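Local coordinates for similar to yteR (Bacilus subtilis) (Clostridium acetobutylicum, PDB 4WU0), which probably hydrolyses unsaturated rhamnogalacturonan fragments released from pectin, as a member of glycoside hydrolase family 105, at residues A[241-244]-A[245-248]; A[166-169]-A[170-173]; A[57-60]-A[61-65]. One frame throughout, in Å; residues are numbered along the deposited sequence.

Interaction 1: residues A[241-244]-A[245-248]; sequences QDNA and SKVW
Asp242 and Ser245 face each other across a tight reversal of the chain, and their polar bonds dominate it. Asp242 OD2 accepts twice: on its anti lone pair from Ser245 OG at 2.7 Å, and from above the carboxylate plane from Ser245 N at 3.0 Å. Ser245 OG in turn receives Val247 N, an ST turn, so the hydroxyl gives to one limb and accepts from the other. Backbone bonds close the loop, Lys246 N to Asp242 O (2.8 Å) and Asp242 N to Val247 O (2.8 Å). Two long side chains add bonds to carbonyls. Lys246, bent at chi2 (-54°), folds back beside Asn243 so that NZ lies on an in-plane lone pair of Asn243 O at 2.7 Å, while Gln241 NE2 meets Lys246 O from above its carbonyl plane at 2.9 Å.

The apolar part is a CH-pi contact: Gln241 CG sits over one face of the Trp248 indole, 4.1 Å from the centroid of its six-membered ring. The indole NE1 is hydrogen-bonded to Leu237 O. Three right-handed helical residues, Asn243 to Ser245, followed by left-handed Lys246, form a four-residue, hairpin-like reversal closed by an alpha-turn bond, without regular strands, after helix 223-240.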
loop_
_atom_site.group_PDB
_atom_site.type_symbol
_atom_site.label_atom_id
_atom_site.label_comp_id
_atom_site.label_asym_id
_atom_site.label_seq_id
_atom_site.Cartn_x
_atom_site.Cartn_y
_atom_site.Cartn_z
ATOM N N GLN A 241 -5.570 13.873 -11.978
ATOM C CA GLN A 241 -5.344 14.685 -10.792
ATOM C C GLN A 241 -6.346 15.824 -10.800
ATOM O O GLN A 241 -6.555 16.447 -11.833
ATOM C CB GLN A 241 -3.935 15.260 -10.807
ATOM C CG GLN A 241 -3.544 16.073 -9.587
ATOM C CD GLN A 241 -2.225 16.820 -9.784
ATOM O OE1 GLN A 241 -1.930 17.305 -10.869
ATOM N NE2 GLN A 241 -1.453 16.930 -8.733
ATOM N N ASP A 242 -6.931 16.121 -9.644
ATOM C CA ASP A 242 -7.846 17.268 -9.545
ATOM C C ASP A 242 -7.052 18.571 -9.684
ATOM O O ASP A 242 -6.066 18.797 -8.975
ATOM C CB ASP A 242 -8.594 17.225 -8.226
ATOM C CG ASP A 242 -9.580 18.376 -8.074
ATOM O OD1 ASP A 242 -10.445 18.511 -8.967
ATOM O OD2 ASP A 242 -9.469 19.150 -7.081
ATOM N N ASN A 243 -7.464 19.426 -10.611
ATOM C CA ASN A 243 -6.701 20.636 -10.902
ATOM C C ASN A 243 -6.661 21.627 -9.740
ATOM O O ASN A 243 -5.643 22.232 -9.472
ATOM C CB ASN A 243 -7.259 21.367 -12.118
ATOM C CG ASN A 243 -6.406 22.552 -12.501
ATOM O OD1 ASN A 243 -5.190 22.423 -12.654
ATOM N ND2 ASN A 243 -7.023 23.725 -12.601
ATOM N N ALA A 244 -7.782 21.804 -9.064
ATOM C CA ALA A 244 -7.858 22.801 -8.001
ATOM C C ALA A 244 -7.071 22.357 -6.764
ATOM O O ALA A 244 -6.274 23.105 -6.222
ATOM C CB ALA A 244 -9.305 23.062 -7.647
ATOM N N SER A 245 -7.277 21.121 -6.329
ATOM C CA SER A 245 -6.704 20.637 -5.077
ATOM C C SER A 245 -5.324 19.995 -5.229
ATOM O O SER A 245 -4.564 19.923 -4.270
ATOM C CB SER A 245 -7.633 19.609 -4.464
ATOM O OG SER A 245 -7.660 18.427 -5.242
ATOM N N LYS A 246 -5.038 19.505 -6.432
ATOM C CA LYS A 246 -3.812 18.755 -6.733
ATOM C C LYS A 246 -3.766 17.365 -6.119
ATOM O O LYS A 246 -2.693 16.760 -6.073
ATOM C CB LYS A 246 -2.543 19.545 -6.365
ATOM C CG LYS A 246 -2.506 20.930 -6.979
ATOM C CD LYS A 246 -2.701 20.906 -8.484
ATOM C CE LYS A 246 -2.575 22.321 -9.072
ATOM N NZ LYS A 246 -3.118 22.431 -10.454
ATOM N N VAL A 247 -4.916 16.850 -5.686
ATOM C CA VAL A 247 -4.990 15.495 -5.162
ATOM C C VAL A 247 -5.993 14.668 -5.986
ATOM O O VAL A 247 -6.365 15.075 -7.114
ATOM C CB VAL A 247 -5.214 15.467 -3.627
ATOM C CG1 VAL A 247 -4.125 16.345 -2.943
ATOM C CG2 VAL A 247 -6.598 15.939 -3.222
ATOM N N TRP A 248 -6.383 13.505 -5.460
ATOM C CA TRP A 248 -7.103 12.512 -6.233
ATOM C C TRP A 248 -8.421 12.080 -5.595
ATOM O O TRP A 248 -8.567 12.102 -4.377
ATOM C CB TRP A 248 -6.202 11.288 -6.487
ATOM C CG TRP A 248 -5.154 11.566 -7.526
ATOM C CD1 TRP A 248 -5.248 11.314 -8.854
ATOM C CD2 TRP A 248 -3.860 12.158 -7.319
ATOM N NE1 TRP A 248 -4.117 11.728 -9.492
ATOM C CE2 TRP A 248 -3.246 12.253 -8.583
ATOM C CE3 TRP A 248 -3.174 12.632 -6.194
ATOM C CZ2 TRP A 248 -1.952 12.791 -8.761
ATOM C CZ3 TRP A 248 -1.904 13.181 -6.370
ATOM C CH2 TRP A 248 -1.315 13.263 -7.650
#

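Interaction 2: residues A[166-169]-A[170-173]; sequences LKDN and KTGL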
loop_
_atom_site.group_PDB
_atom_site.type_symbol
_atom_site.label_atom_id
_atom_site.label_comp_id
_atom_site.label_asym_id
_atom_site.label_seq_id
_atom_site.Cartn_x
_atom_site.Cartn_y
_atom_site.Cartn_z
ATOM N N LEU A 166 -4.969 -6.066 -15.727
ATOM C CA LEU A 166 -5.813 -5.070 -15.052
ATOM C C LEU A 166 -5.798 -3.678 -15.671
ATOM O O LEU A 166 -6.605 -2.842 -15.297
ATOM C CB LEU A 166 -5.456 -4.962 -13.555
ATOM C CG LEU A 166 -6.024 -6.089 -12.685
ATOM C CD1 LEU A 166 -5.373 -7.445 -12.972
ATOM C CD2 LEU A 166 -5.903 -5.767 -11.225
ATOM N N LYS A 167 -4.900 -3.429 -16.618
ATOM C CA LYS A 167 -4.798 -2.105 -17.220
ATOM C C LYS A 167 -5.903 -1.808 -18.227
ATOM O O LYS A 167 -6.254 -2.651 -19.064
ATOM C CB LYS A 167 -3.445 -1.930 -17.916
ATOM C CG LYS A 167 -3.222 -0.525 -18.489
ATOM C CD LYS A 167 -1.821 -0.368 -19.098
ATOM C CE LYS A 167 -1.661 -1.166 -20.394
ATOM N NZ LYS A 167 -2.383 -0.551 -21.546
ATOM N N ASP A 168 -6.414 -0.585 -18.152
ATOM C CA ASP A 168 -7.298 -0.025 -19.164
ATOM C C ASP A 168 -6.447 0.655 -20.231
ATOM O O ASP A 168 -5.705 1.583 -19.926
ATOM C CB ASP A 168 -8.236 1.000 -18.532
ATOM C CG ASP A 168 -9.033 1.765 -19.550
ATOM O OD1 ASP A 168 -9.387 1.168 -20.585
ATOM O OD2 ASP A 168 -9.314 2.968 -19.328
ATOM N N ASN A 169 -6.524 0.195 -21.472
ATOM C CA ASN A 169 -5.715 0.808 -22.521
ATOM C C ASN A 169 -6.090 2.254 -22.799
ATOM O O ASN A 169 -5.245 3.041 -23.211
ATOM C CB ASN A 169 -5.792 -0.016 -23.808
ATOM C CG ASN A 169 -5.014 -1.309 -23.703
ATOM O OD1 ASN A 169 -3.884 -1.326 -23.217
ATOM N ND2 ASN A 169 -5.621 -2.404 -24.140
ATOM N N LYS A 170 -7.343 2.627 -22.557
ATOM C CA LYS A 170 -7.773 3.982 -22.858
ATOM C C LYS A 170 -7.125 5.008 -21.918
ATOM O O LYS A 170 -6.487 5.960 -22.370
ATOM C CB LYS A 170 -9.304 4.088 -22.812
ATOM C CG LYS A 170 -9.818 5.483 -23.079
ATOM C CD LYS A 170 -11.332 5.557 -22.993
ATOM C CE LYS A 170 -11.810 7.006 -23.015
ATOM N NZ LYS A 170 -11.240 7.804 -21.885
ATOM N N THR A 171 -7.269 4.801 -20.616
ATOM C CA THR A 171 -6.805 5.787 -19.643
ATOM C C THR A 171 -5.402 5.489 -19.130
ATOM O O THR A 171 -4.733 6.383 -18.609
ATOM C CB THR A 171 -7.718 5.837 -18.406
ATOM O OG1 THR A 171 -7.686 4.571 -17.741
ATOM C CG2 THR A 171 -9.179 6.207 -18.796
ATOM N N GLY A 172 -4.982 4.226 -19.215
ATOM C CA GLY A 172 -3.747 3.803 -18.580
ATOM C C GLY A 172 -3.875 3.473 -17.106
ATOM O O GLY A 172 -2.929 2.999 -16.478
ATOM N N LEU A 173 -5.061 3.685 -16.545
ATOM C CA LEU A 173 -5.314 3.320 -15.162
ATOM C C LEU A 173 -5.577 1.817 -15.057
ATOM O O LEU A 173 -5.884 1.163 -16.060
ATOM C CB LEU A 173 -6.492 4.127 -14.619
ATOM C CG LEU A 173 -6.320 5.650 -14.595
ATOM C CD1 LEU A 173 -7.643 6.324 -14.297
ATOM C CD2 LEU A 173 -5.286 6.094 -13.555
#
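Asp168 turns CG opposite its own backbone N (chi1 171°), while Thr171 holds OG1 between its backbone N and carbonyl carbon (chi1 63°); these two rotations carry the carboxylate and the hydroxyl to each other, the side chains crossing at about a right angle. Thr171 OG1 donates a hydrogen bond to Asp168 OD2 at 2.8 Å, approaching on the anti side but somewhat out of the carboxylate plane. From the same face Thr171 N reaches Asp168 OD2 at 3.0 Å, far more steeply above the plane. The other oxygen, Asp168 OD1, takes the bond of Lys170 N at 3.2 Å, the side-chain-to-backbone link of an Asx turn, so successive amides of the turn are gathered by one side chain. Thr171 OG1 is also an acceptor, for Leu173 N at 3.0 Å, which makes an ST turn and passes the chain of bonds on to the returning limb. The general principle is that a turn's own polar side chains can complete its backbone bonding.

Gly172 N bonds to Asp168 O at 2.8 Å, an alpha-turn link, and Asp168 N meets Leu173 O almost straight at 2.8 Å. Gly172 ends the turn in the left-handed region (phi 83°), where the lack of a CB avoids crowding against Thr171 O. Leu173 packs on Ala236 and Leu237 of helix 223-240, and Phe197 touches Asp168, Thr171 and Leu173, which places the loop after helix 152-166 against both. With Lys170 NZ 5.8 Å from OD2, the Asp168 carboxylate is probably ionised; two turn amides and a hydroxyl would stabilise its charge and restrict its rotation.

Interaction 3: residues A[57-60]-A[61-65]; sequences FINE and DGTIN
Asn59 leans across the turn toward Thr63 and Asn65, and its side chain can be traced atom by atom. CB passes 3.5 Å from Asp61 OD1 and lies equally near Thr63 O. With chi1 at -65°, CG stands opposite the carbonyl carbon, which points the amide over the returning limb. ND2 then serves two acceptors, both in its amide plane: Thr63 OG1 at 2.9 Å and Asn65 OD1 at 2.9 Å. OD1 accepts from Asn65 ND2 at 3.0 Å, completing a reciprocal amide pair. The two amides are not coplanar but turned 69° apart, and each donor therefore comes in above the other's carbonyl plane rather than on a lone pair.

The backbone has the form of a short 3:5 hairpin with a single bridge: a type I turn from Asn59 to Gly62, closed by Gly62 N to Asn59 O, followed by a G1 bulge at left-handed Gly62. Asn59 N to Thr63 O and Asn65 N to Phe57 O bracket the non-hydrogen-bonded pair of Ile58 and Ile64.

Asp61 OD1 binds Thr63 twice, on the syn lone pair from OG1 at 2.6 Å and from above the carboxylate plane from N, the latter an Asx turn. Thr63 OG1 thus gives to Asp61 while accepting from Asn59. Away from this polar network, Ile58 CD1 lies 4.0 Å from Ile64 CG1, the two side chains pointing the same way onto Ala98 of helix 93-108. Asn65 ND2 has a second acceptor in Thr56 O, just before the hairpin.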
loop_
_atom_site.group_PDB
_atom_site.type_symbol
_atom_site.label_atom_id
_atom_site.label_comp_id
_atom_site.label_asym_id
_atom_site.label_seq_id
_atom_site.Cartn_x
_atom_site.Cartn_y
_atom_site.Cartn_z
ATOM N N PHE A 57 1.484 -8.906 18.950
ATOM C CA PHE A 57 1.355 -9.952 17.931
ATOM C C PHE A 57 2.424 -11.023 18.009
ATOM O O PHE A 57 2.152 -12.182 17.725
ATOM C CB PHE A 57 1.404 -9.319 16.536
ATOM C CG PHE A 57 0.324 -8.307 16.308
ATOM C CD1 PHE A 57 -0.999 -8.699 16.242
ATOM C CD2 PHE A 57 0.630 -6.965 16.172
ATOM C CE1 PHE A 57 -2.022 -7.763 16.053
ATOM C CE2 PHE A 57 -0.378 -6.015 15.965
ATOM C CZ PHE A 57 -1.706 -6.420 15.905
ATOM N N ILE A 58 3.653 -10.633 18.324
ATOM C CA ILE A 58 4.772 -11.567 18.196
ATOM C C ILE A 58 5.133 -12.207 19.524
ATOM O O ILE A 58 5.723 -11.571 20.412
ATOM C CB ILE A 58 6.019 -10.897 17.603
ATOM C CG1 ILE A 58 5.657 -10.041 16.382
ATOM C CG2 ILE A 58 7.041 -11.935 17.209
ATOM C CD1 ILE A 58 4.900 -10.799 15.286
ATOM N N ASN A 59 4.788 -13.483 19.644
ATOM C CA ASN A 59 5.083 -14.249 20.832
ATOM C C ASN A 59 6.568 -14.587 20.878
ATOM O O ASN A 59 7.245 -14.531 19.867
ATOM C CB ASN A 59 4.250 -15.526 20.832
ATOM C CG ASN A 59 2.756 -15.252 20.933
ATOM O OD1 ASN A 59 2.303 -14.458 21.764
ATOM N ND2 ASN A 59 1.980 -15.913 20.086
ATOM N N GLU A 60 7.077 -14.937 22.055
ATOM C CA GLU A 60 8.499 -15.207 22.194
ATOM C C GLU A 60 8.944 -16.343 21.282
ATOM O O GLU A 60 10.079 -16.341 20.805
ATOM C CB GLU A 60 8.849 -15.548 23.650
ATOM C CG GLU A 60 10.351 -15.674 23.917
ATOM C CD GLU A 60 11.139 -14.439 23.476
ATOM O OE1 GLU A 60 10.625 -13.307 23.638
ATOM O OE2 GLU A 60 12.270 -14.602 22.961
ATOM N N ASP A 61 8.057 -17.303 21.021
ATOM C CA ASP A 61 8.404 -18.432 20.154
ATOM C C ASP A 61 8.249 -18.130 18.658
ATOM O O ASP A 61 8.442 -19.011 17.816
ATOM C CB ASP A 61 7.606 -19.691 20.528
ATOM C CG ASP A 61 6.119 -19.595 20.198
ATOM O OD1 ASP A 61 5.629 -18.526 19.793
ATOM O OD2 ASP A 61 5.416 -20.619 20.400
ATOM N N GLY A 62 7.911 -16.891 18.326
ATOM C CA GLY A 62 7.775 -16.505 16.935
ATOM C C GLY A 62 6.413 -16.712 16.304
ATOM O O GLY A 62 6.196 -16.286 15.165
ATOM N N THR A 63 5.475 -17.334 17.019
ATOM C CA THR A 63 4.111 -17.430 16.501
ATOM C C THR A 63 3.436 -16.059 16.564
ATOM O O THR A 63 3.831 -15.199 17.362
ATOM C CB THR A 63 3.302 -18.469 17.271
ATOM O OG1 THR A 63 3.296 -18.111 18.654
ATOM C CG2 THR A 63 3.921 -19.855 17.087
ATOM N N ILE A 64 2.425 -15.861 15.720
ATOM C CA ILE A 64 1.804 -14.555 15.534
ATOM C C ILE A 64 0.330 -14.619 15.923
ATOM O O ILE A 64 -0.464 -15.370 15.359
ATOM C CB ILE A 64 1.965 -14.072 14.082
ATOM C CG1 ILE A 64 3.439 -14.184 13.673
ATOM C CG2 ILE A 64 1.426 -12.674 13.939
ATOM C CD1 ILE A 64 3.699 -13.911 12.200
ATOM N N ASN A 65 -0.033 -13.833 16.915
ATOM C CA ASN A 65 -1.416 -13.775 17.356
ATOM C C ASN A 65 -2.287 -13.115 16.305
ATOM O O ASN A 65 -1.977 -12.020 15.862
ATOM C CB ASN A 65 -1.500 -13.011 18.666
ATOM C CG ASN A 65 -0.668 -13.658 19.759
ATOM O OD1 ASN A 65 -0.769 -14.872 20.000
ATOM N ND2 ASN A 65 0.155 -12.849 20.437
#

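Along the chain interaction 3 comes first, in the link between helices 44-54 and 80-90, then interaction 2 after helix 152-166, and last interaction 1 after helix 223-240. Interactions 1 and 2 are neighbours in space, with centres 20 Å apart and nearest atoms about 7 Å apart; they do not touch, yet both reach the end of helix 223-240 at Leu237. Interaction 3 lies beyond the chain's centre, its own centre 43 Å from that of interaction 1 and 42 Å from that of interaction 2. All three are turns of one mainly helical domain, consistent with the family's alpha/alpha barrel; interactions 1 and 3 lie between helices, interaction 2 between a helix and a short strand.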